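Local coordinates for lipopolysaccharide biosynthesis protein wbpB (Thermus thermophilus HB27, PDB 3OA0) that binds NAD and probably oxidises the sugar of UDP-N-acetylglucosaminuronic acid during lipopolysaccharide biosynthesis, as a Gfo/Idh/MocA-type dehydrogenase, at residues V155-T160 and R244-I249; T182-H187 and W225-D230. One frame throughout, in Å; residues are numbered along the deposited sequence. Where two conformers were deposited one is given.

Both contacts lie in the C-terminal alpha/beta domain, their centres about 9 Å apart, and they meet along strand 152-160. Interaction 1 pairs that strand with its antiparallel neighbour 245-251. On its other flank runs strand 221-228, the strand of interaction 2, in parallel and probably hydrogen-bonded to it from Y158 N to F226 O and from T160 N to S228 O. Along the chain the order is 155-160, 182-187, 225-230, 244-249, so both segments of interaction 2 fall between those of interaction 1. One contact builds the sheet; the other packs the turn at 184-185 against it. Both reach the bound nucleotide sugar, which places the sheet and this turn at the substrate site.

Interaction 1 (V155-T160 and R244-I249); sequences VLTYVT and RTYRSI. With HP7 ((2S,3S,4R,5R,6R)-5-acetamido-6-[[[(2R,3S,4R,5R)-5-(2,4-dioxopyrimidin-1-yl)-3,4-dihydroxy-oxolan-2-yl]methoxy-hydroxy-phosphoryl]oxy-hydroxy-phosphoryl]oxy-3,4-dihydroxy-oxane-2-carboxylic acid), chain F.
Y158 and R247 face each other in a non-hydrogen-bonded antiparallel pair, and the tyrosine can be followed from sheet to ligand. CB leaves the sheet on the face that also carries L156, T160, T245, R247 and I249, and with CG anti to the backbone N (chi1 -180°) the ring runs out above the neighbouring strand. There Y158 CD1 comes 3.5 Å from Y246 O, and Y158 CD1 is 4.1 Å from R247 CB. At the tip, Y158 OH takes a weak hydrogen bond from T160 OG1 at 3.1 Å. The same OH approaches HP7 O7' to 3.5 Å without bonding to it, and that oxygen's place is doubtful. T160 OG1 lies 3.0 Å from HP7 O1A, an oxygen of the diphosphate. F188 meets the ring edge-to-face. Underneath, T157 N to S248 O and V159 N to Y246 O are straight backbone bonds of 2.8 Å, the second at 167°. Past the tyrosine, L156 CD1 and I249 CG1 are packed tightly side by side. R247 turns its guanidinium to F258, with a bond from NE to F258 O and a cation-pi contact. Y158, T160 and R247 bind 2-oxoglutarate, so this antiparallel pair supplies part of the substrate site on the sheet of a Gfo/Idh/MocA C-terminal domain.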
loop_
_atom_site.group_PDB
_atom_site.type_symbol
_atom_site.label_atom_id
_atom_site.label_comp_id
_atom_site.label_asym_id
_atom_site.label_seq_id
_atom_site.Cartn_x
_atom_site.Cartn_y
_atom_site.Cartn_z
ATOM N N VAL A 155 -17.050 38.378 -8.636
ATOM C CA VAL A 155 -16.455 37.894 -7.401
ATOM C C VAL A 155 -16.843 36.419 -7.217
ATOM O O VAL A 155 -18.026 36.045 -7.216
ATOM C CB VAL A 155 -16.941 38.709 -6.192
ATOM C CG1 VAL A 155 -16.366 38.202 -4.872
ATOM C CG2 VAL A 155 -16.682 40.232 -6.417
ATOM N N LEU A 156 -15.835 35.563 -7.111
ATOM C CA LEU A 156 -16.107 34.123 -7.009
ATOM C C LEU A 156 -15.586 33.659 -5.652
ATOM O O LEU A 156 -14.412 33.911 -5.306
ATOM C CB LEU A 156 -15.322 33.351 -8.074
ATOM C CG LEU A 156 -15.657 31.870 -7.912
ATOM C CD1 LEU A 156 -16.370 31.403 -9.173
ATOM C CD2 LEU A 156 -14.446 31.067 -7.620
ATOM N N THR A 157 -16.442 32.977 -4.905
ATOM C CA THR A 157 -16.009 32.503 -3.592
ATOM C C THR A 157 -16.376 31.034 -3.455
ATOM O O THR A 157 -17.498 30.610 -3.740
ATOM C CB THR A 157 -16.729 33.269 -2.474
ATOM O OG1 THR A 157 -16.481 34.674 -2.650
ATOM C CG2 THR A 157 -16.151 32.847 -1.114
ATOM N N TYR A 158 -15.406 30.225 -3.072
ATOM C CA TYR A 158 -15.765 28.865 -2.805
ATOM C C TYR A 158 -15.050 28.324 -1.590
ATOM O O TYR A 158 -13.818 28.265 -1.573
ATOM C CB TYR A 158 -15.468 28.016 -4.017
ATOM C CG TYR A 158 -15.832 26.589 -3.776
ATOM C CD1 TYR A 158 -17.042 26.269 -3.166
ATOM C CD2 TYR A 158 -14.982 25.566 -4.160
ATOM C CE1 TYR A 158 -17.425 24.953 -2.968
ATOM C CE2 TYR A 158 -15.329 24.245 -3.918
ATOM C CZ TYR A 158 -16.554 23.950 -3.327
ATOM O OH TYR A 158 -16.902 22.647 -3.094
ATOM N N VAL A 159 -15.844 27.944 -0.586
ATOM C CA VAL A 159 -15.330 27.469 0.692
ATOM C C VAL A 159 -15.983 26.132 0.942
ATOM O O VAL A 159 -17.210 26.038 0.974
ATOM C CB VAL A 159 -15.812 28.370 1.817
ATOM C CG1 VAL A 159 -15.310 27.847 3.158
ATOM C CG2 VAL A 159 -15.336 29.789 1.590
ATOM N N THR A 160 -15.182 25.081 1.093
ATOM C CA THR A 160 -15.760 23.746 1.171
ATOM C C THR A 160 -15.021 23.013 2.264
ATOM O O THR A 160 -13.899 22.562 2.035
ATOM C CB THR A 160 -15.661 23.043 -0.192
ATOM O OG1 THR A 160 -16.391 21.824 -0.114
ATOM C CG2 THR A 160 -14.226 22.753 -0.643
ATOM N N ARG A 244 -21.094 24.310 6.491
ATOM C CA ARG A 244 -19.689 23.944 6.296
ATOM C C ARG A 244 -19.119 24.422 4.959
ATOM O O ARG A 244 -17.944 24.222 4.657
ATOM C CB ARG A 244 -19.545 22.411 6.285
ATOM C CG ARG A 244 -20.378 21.623 7.293
ATOM C CD ARG A 244 -19.965 20.141 7.346
ATOM N NE ARG A 244 -18.527 19.973 7.560
ATOM C CZ ARG A 244 -17.660 19.639 6.613
ATOM N NH1 ARG A 244 -18.080 19.396 5.380
ATOM N NH2 ARG A 244 -16.372 19.537 6.900
ATOM N N THR A 245 -19.979 24.941 4.096
ATOM C CA THR A 245 -19.557 25.322 2.756
ATOM C C THR A 245 -20.237 26.627 2.388
ATOM O O THR A 245 -21.029 27.163 3.164
ATOM C CB THR A 245 -20.024 24.306 1.738
ATOM O OG1 THR A 245 -20.206 23.088 2.437
ATOM C CG2 THR A 245 -18.963 24.075 0.685
ATOM N N TYR A 246 -19.938 27.091 1.177
ATOM C CA TYR A 246 -20.427 28.357 0.651
ATOM C C TYR A 246 -19.776 28.514 -0.726
ATOM O O TYR A 246 -18.543 28.466 -0.869
ATOM C CB TYR A 246 -20.052 29.512 1.574
ATOM C CG TYR A 246 -20.484 30.873 1.051
ATOM C CD1 TYR A 246 -21.820 31.136 0.752
ATOM C CD2 TYR A 246 -19.555 31.889 0.845
ATOM C CE1 TYR A 246 -22.227 32.385 0.271
ATOM C CE2 TYR A 246 -19.948 33.140 0.371
ATOM C CZ TYR A 246 -21.279 33.377 0.080
ATOM O OH TYR A 246 -21.663 34.613 -0.381
ATOM N N ARG A 247 -20.645 28.540 -1.733
ATOM C CA ARG A 247 -20.309 28.958 -3.083
ATOM C C ARG A 247 -21.006 30.316 -3.311
ATOM O O ARG A 247 -21.980 30.654 -2.632
ATOM C CB ARG A 247 -20.734 27.899 -4.099
ATOM C CG ARG A 247 -21.581 28.446 -5.253
ATOM C CD ARG A 247 -23.133 28.469 -5.068
ATOM N NE ARG A 247 -23.850 27.314 -5.632
ATOM C CZ ARG A 247 -23.295 26.116 -5.848
ATOM N NH1 ARG A 247 -22.019 25.879 -5.547
ATOM N NH2 ARG A 247 -24.005 25.133 -6.380
ATOM N N SER A 248 -20.490 31.116 -4.240
ATOM C CA SER A 248 -21.122 32.385 -4.603
ATOM C C SER A 248 -20.301 32.818 -5.797
ATOM O O SER A 248 -19.076 32.894 -5.724
ATOM C CB SER A 248 -20.993 33.383 -3.457
ATOM O OG SER A 248 -21.039 34.731 -3.916
ATOM N N ILE A 249 -20.963 32.952 -6.933
ATOM C CA ILE A 249 -20.423 33.716 -8.034
ATOM C C ILE A 249 -21.356 34.921 -8.177
ATOM O O ILE A 249 -22.559 34.744 -8.359
ATOM C CB ILE A 249 -20.446 32.937 -9.352
ATOM C CG1 ILE A 249 -19.569 31.687 -9.243
ATOM C CG2 ILE A 249 -19.974 33.867 -10.487
ATOM C CD1 ILE A 249 -19.696 30.687 -10.399
HETATM N N1 HP7 F . -17.121 14.872 0.361
HETATM C C2 HP7 F . -16.681 13.648 0.631
HETATM O O2 HP7 F . -17.336 12.894 1.391
HETATM N N3 HP7 F . -15.521 13.254 0.085
HETATM C C4 HP7 F . -14.749 14.013 -0.730
HETATM O O4 HP7 F . -13.678 13.535 -1.194
HETATM C C5 HP7 F . -15.208 15.296 -1.008
HETATM C C6 HP7 F . -16.425 15.696 -0.439
HETATM P PA HP7 F . -19.409 18.973 -1.504
HETATM P PB HP7 F . -18.300 17.983 -3.938
HETATM O "O'P" HP7 F . -13.133 18.448 -1.761
HETATM O "O'Q" HP7 F . -11.944 16.891 -2.636
HETATM C "C1'" HP7 F . -15.859 18.802 -4.596
HETATM O O1A HP7 F . -18.573 19.750 -0.518
HETATM O O1B HP7 F . -18.659 19.244 -4.697
HETATM C C1C HP7 F . -18.413 15.118 1.005
HETATM C "C2'" HP7 F . -15.344 18.886 -6.034
HETATM N "N2'" HP7 F . -16.465 19.056 -6.958
HETATM O O2A HP7 F . -20.320 19.691 -2.473
HETATM O O2B HP7 F . -19.170 16.749 -4.097
HETATM C C2C HP7 F . -18.640 16.545 1.464
HETATM O O2C HP7 F . -18.301 16.595 2.849
HETATM C "C3'" HP7 F . -14.286 17.825 -6.361
HETATM O "O3'" HP7 F . -13.688 18.124 -7.634
HETATM O O3A HP7 F . -18.287 18.163 -2.331
HETATM O O3B HP7 F . -16.756 17.712 -4.343
HETATM C C3C HP7 F . -20.139 16.707 1.291
HETATM O O3C HP7 F . -20.765 16.259 2.494
HETATM C "C4'" HP7 F . -13.224 17.755 -5.255
HETATM O "O4'" HP7 F . -12.293 16.679 -5.459
HETATM C C4C HP7 F . -20.527 15.749 0.178
HETATM O O4C HP7 F . -19.518 14.734 0.172
HETATM C "C5'" HP7 F . -13.881 17.642 -3.876
HETATM O "O5'" HP7 F . -14.724 18.782 -3.729
HETATM C C5C HP7 F . -20.538 16.585 -1.094
HETATM O O5C HP7 F . -20.298 17.925 -0.663
HETATM C "C6'" HP7 F . -12.935 17.649 -2.702
HETATM C "C7'" HP7 F . -17.187 20.185 -6.922
HETATM O "O7'" HP7 F . -16.816 21.124 -6.237
HETATM C "C8'" HP7 F . -18.462 20.353 -7.696
HETATM O O HOH W 1 -19.362 36.601 -4.852
#

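Interaction 2 (T182-H187 and W225-D230); sequences TNIGIH and WFLSID. With HP7 ((2S,3S,4R,5R,6R)-5-acetamido-6-[[[(2R,3S,4R,5R)-5-(2,4-dioxopyrimidin-1-yl)-3,4-dihydroxy-oxolan-2-yl]methoxy-hydroxy-phosphoryl]oxy-hydroxy-phosphoryl]oxy-3,4-dihydroxy-oxane-2-carboxylic acid), chain F.
At the wall of the nucleotide-sugar pocket, I184 and G185 of the turn between helices 180-183 and 186-196 pack on L227 of the sheet and I229 just past it. I184 does most of the filling. Its CG1 branch sits between the backbone N and the carbonyl carbon (chi1 75°), which sends I184 CD1 to the strand, 4.0 Å from L227 CB and 3.9 Å from S228 O. The side chains of I184 and L227 run antiparallel alongside one another, while I184 CG2 meets I229 CG2 at 4.1 Å. L227 reaches for the backbone of the turn, laying CD1 3.7 Å from G185 CA; the methyl takes up the room that glycine leaves by having no CB. At the strand end S228 OG accepts from D230 N in an ST turn and also bonds to T210 O. The sequence N183 to H187, a few residues after a glycine pair, resembles the motif with which many Gfo/Idh/MocA enzymes line their active site; here too N183 and H187 face ligands. N183 touches NAD and is held by N82 at OD1 and Y166 at ND2. H187 belongs to the first turn of helix 186-196, and the acetamido group of HP7 lies over one face of its imidazole, C7' 3.4 Å above the plane near the ring's rim, though the exact placing is doubtful because O7' sits too close to CE1. H187 NE2 donates back to I184 O at 3.0 Å, a bent bond (136°) that arrives from above the carbonyl plane, 50° out of it. An alanine in place of H187 has no ring N-H, and would probably leave I184 O without this donor and the acetamido group less confined. H187 also binds 2-oxoglutarate, while K103 and K171 hydrogen-bond to HP7.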
loop_
_atom_site.group_PDB
_atom_site.type_symbol
_atom_site.label_atom_id
_atom_site.label_comp_id
_atom_site.label_asym_id
_atom_site.label_seq_id
_atom_site.Cartn_x
_atom_site.Cartn_y
_atom_site.Cartn_z
ATOM N N THR A 182 -6.094 23.759 -8.027
ATOM C CA THR A 182 -6.459 22.706 -9.001
ATOM C C THR A 182 -7.582 21.854 -8.416
ATOM O O THR A 182 -8.691 21.758 -8.956
ATOM C CB THR A 182 -5.274 21.835 -9.422
ATOM O OG1 THR A 182 -4.299 22.632 -10.116
ATOM C CG2 THR A 182 -5.679 20.717 -10.409
ATOM N N ASN A 183 -7.319 21.266 -7.253
ATOM C CA ASN A 183 -8.211 20.201 -6.824
ATOM C C ASN A 183 -9.555 20.742 -6.343
ATOM O O ASN A 183 -10.584 20.148 -6.630
ATOM C CB ASN A 183 -7.577 19.330 -5.743
ATOM C CG ASN A 183 -8.452 18.137 -5.396
ATOM O OD1 ASN A 183 -8.631 17.257 -6.232
ATOM N ND2 ASN A 183 -9.048 18.148 -4.210
ATOM N N ILE A 184 -9.614 21.827 -5.592
ATOM C CA ILE A 184 -10.973 22.281 -5.356
ATOM C C ILE A 184 -11.420 23.425 -6.259
ATOM O O ILE A 184 -12.581 23.837 -6.145
ATOM C CB ILE A 184 -11.241 22.674 -3.910
ATOM C CG1 ILE A 184 -10.596 24.015 -3.592
ATOM C CG2 ILE A 184 -10.772 21.588 -2.921
ATOM C CD1 ILE A 184 -11.486 24.816 -2.679
ATOM N N GLY A 185 -10.522 23.933 -7.109
ATOM C CA GLY A 185 -10.799 25.114 -7.941
ATOM C C GLY A 185 -11.056 24.854 -9.420
ATOM O O GLY A 185 -11.797 25.601 -10.090
ATOM N N ILE A 186 -10.455 23.782 -9.928
ATOM C CA ILE A 186 -10.493 23.560 -11.359
ATOM C C ILE A 186 -11.887 23.765 -11.929
ATOM O O ILE A 186 -12.016 24.336 -12.992
ATOM C CB ILE A 186 -9.916 22.200 -11.790
ATOM C CG1 ILE A 186 -9.799 22.172 -13.307
ATOM C CG2 ILE A 186 -10.828 21.049 -11.330
ATOM C CD1 ILE A 186 -8.751 23.103 -13.831
ATOM N N HIS A 187 -12.958 23.375 -11.265
ATOM C CA HIS A 187 -14.249 23.466 -11.949
ATOM C C HIS A 187 -14.747 24.920 -12.103
ATOM O O HIS A 187 -15.544 25.230 -13.020
ATOM C CB HIS A 187 -15.277 22.520 -11.292
ATOM C CG HIS A 187 -15.367 22.739 -9.818
ATOM N ND1 HIS A 187 -16.540 23.072 -9.175
ATOM C CD2 HIS A 187 -14.396 22.774 -8.878
ATOM C CE1 HIS A 187 -16.293 23.310 -7.899
ATOM N NE2 HIS A 187 -15.000 23.124 -7.692
ATOM N N TRP A 225 -11.068 36.078 -6.995
ATOM C CA TRP A 225 -11.514 34.744 -6.582
ATOM C C TRP A 225 -10.888 34.332 -5.263
ATOM O O TRP A 225 -9.749 34.747 -4.983
ATOM C CB TRP A 225 -11.183 33.657 -7.617
ATOM C CG TRP A 225 -9.725 33.607 -8.080
ATOM C CD1 TRP A 225 -9.139 34.356 -9.093
ATOM C CD2 TRP A 225 -8.673 32.800 -7.536
ATOM N NE1 TRP A 225 -7.802 34.064 -9.182
ATOM C CE2 TRP A 225 -7.501 33.096 -8.259
ATOM C CE3 TRP A 225 -8.625 31.822 -6.531
ATOM C CZ2 TRP A 225 -6.278 32.451 -8.013
ATOM C CZ3 TRP A 225 -7.404 31.199 -6.272
ATOM C CH2 TRP A 225 -6.247 31.524 -7.011
ATOM N N PHE A 226 -11.600 33.495 -4.498
ATOM C CA PHE A 226 -11.141 33.040 -3.164
ATOM C C PHE A 226 -11.621 31.611 -2.981
ATOM O O PHE A 226 -12.821 31.341 -3.155
ATOM C CB PHE A 226 -11.788 33.865 -2.048
ATOM C CG PHE A 226 -11.371 33.466 -0.633
ATOM C CD1 PHE A 226 -10.289 34.072 -0.015
ATOM C CD2 PHE A 226 -12.082 32.518 0.079
ATOM C CE1 PHE A 226 -9.924 33.733 1.295
ATOM C CE2 PHE A 226 -11.722 32.179 1.366
ATOM C CZ PHE A 226 -10.649 32.777 1.983
ATOM N N LEU A 227 -10.687 30.720 -2.673
ATOM C CA LEU A 227 -10.980 29.305 -2.506
ATOM C C LEU A 227 -10.437 28.846 -1.172
ATOM O O LEU A 227 -9.257 29.070 -0.894
ATOM C CB LEU A 227 -10.217 28.468 -3.554
ATOM C CG LEU A 227 -10.601 28.733 -5.010
ATOM C CD1 LEU A 227 -9.649 28.022 -6.010
ATOM C CD2 LEU A 227 -12.070 28.415 -5.297
ATOM N N SER A 228 -11.248 28.114 -0.408
ATOM C CA SER A 228 -10.786 27.624 0.895
ATOM C C SER A 228 -11.369 26.264 1.312
ATOM O O SER A 228 -12.507 25.869 0.978
ATOM C CB SER A 228 -10.957 28.700 1.977
ATOM O OG SER A 228 -10.352 28.297 3.209
ATOM N N ILE A 229 -10.524 25.498 1.990
ATOM C CA ILE A 229 -11.010 24.304 2.670
ATOM C C ILE A 229 -11.211 24.532 4.168
ATOM O O ILE A 229 -11.493 23.592 4.896
ATOM C CB ILE A 229 -10.118 23.049 2.443
ATOM C CG1 ILE A 229 -8.690 23.342 2.912
ATOM C CG2 ILE A 229 -10.238 22.554 0.979
ATOM C CD1 ILE A 229 -7.734 22.119 3.099
ATOM N N ASP A 230 -11.054 25.754 4.651
ATOM C CA ASP A 230 -11.301 26.027 6.069
ATOM C C ASP A 230 -12.703 26.592 6.287
ATOM O O ASP A 230 -12.967 27.739 5.896
ATOM C CB ASP A 230 -10.291 27.039 6.563
ATOM C CG ASP A 230 -10.518 27.380 8.014
ATOM O OD1 ASP A 230 -11.568 26.928 8.528
ATOM O OD2 ASP A 230 -9.678 28.104 8.581
HETATM N N1 HP7 F . -17.121 14.872 0.361
HETATM C C2 HP7 F . -16.681 13.648 0.631
HETATM O O2 HP7 F . -17.336 12.894 1.391
HETATM N N3 HP7 F . -15.521 13.254 0.085
HETATM C C4 HP7 F . -14.749 14.013 -0.730
HETATM O O4 HP7 F . -13.678 13.535 -1.194
HETATM C C5 HP7 F . -15.208 15.296 -1.008
HETATM C C6 HP7 F . -16.425 15.696 -0.439
HETATM P PA HP7 F . -19.409 18.973 -1.504
HETATM P PB HP7 F . -18.300 17.983 -3.938
HETATM O "O'P" HP7 F . -13.133 18.448 -1.761
HETATM O "O'Q" HP7 F . -11.944 16.891 -2.636
HETATM C "C1'" HP7 F . -15.859 18.802 -4.596
HETATM O O1A HP7 F . -18.573 19.750 -0.518
HETATM O O1B HP7 F . -18.659 19.244 -4.697
HETATM C C1C HP7 F . -18.413 15.118 1.005
HETATM C "C2'" HP7 F . -15.344 18.886 -6.034
HETATM N "N2'" HP7 F . -16.465 19.056 -6.958
HETATM O O2A HP7 F . -20.320 19.691 -2.473
HETATM O O2B HP7 F . -19.170 16.749 -4.097
HETATM C C2C HP7 F . -18.640 16.545 1.464
HETATM O O2C HP7 F . -18.301 16.595 2.849
HETATM C "C3'" HP7 F . -14.286 17.825 -6.361
HETATM O "O3'" HP7 F . -13.688 18.124 -7.634
HETATM O O3A HP7 F . -18.287 18.163 -2.331
HETATM O O3B HP7 F . -16.756 17.712 -4.343
HETATM C C3C HP7 F . -20.139 16.707 1.291
HETATM O O3C HP7 F . -20.765 16.259 2.494
HETATM C "C4'" HP7 F . -13.224 17.755 -5.255
HETATM O "O4'" HP7 F . -12.293 16.679 -5.459
HETATM C C4C HP7 F . -20.527 15.749 0.178
HETATM O O4C HP7 F . -19.518 14.734 0.172
HETATM C "C5'" HP7 F . -13.881 17.642 -3.876
HETATM O "O5'" HP7 F . -14.724 18.782 -3.729
HETATM C C5C HP7 F . -20.538 16.585 -1.094
HETATM O O5C HP7 F . -20.298 17.925 -0.663
HETATM C "C6'" HP7 F . -12.935 17.649 -2.702
HETATM C "C7'" HP7 F . -17.187 20.185 -6.922
HETATM O "O7'" HP7 F . -16.816 21.124 -6.237
HETATM C "C8'" HP7 F . -18.462 20.353 -7.696
#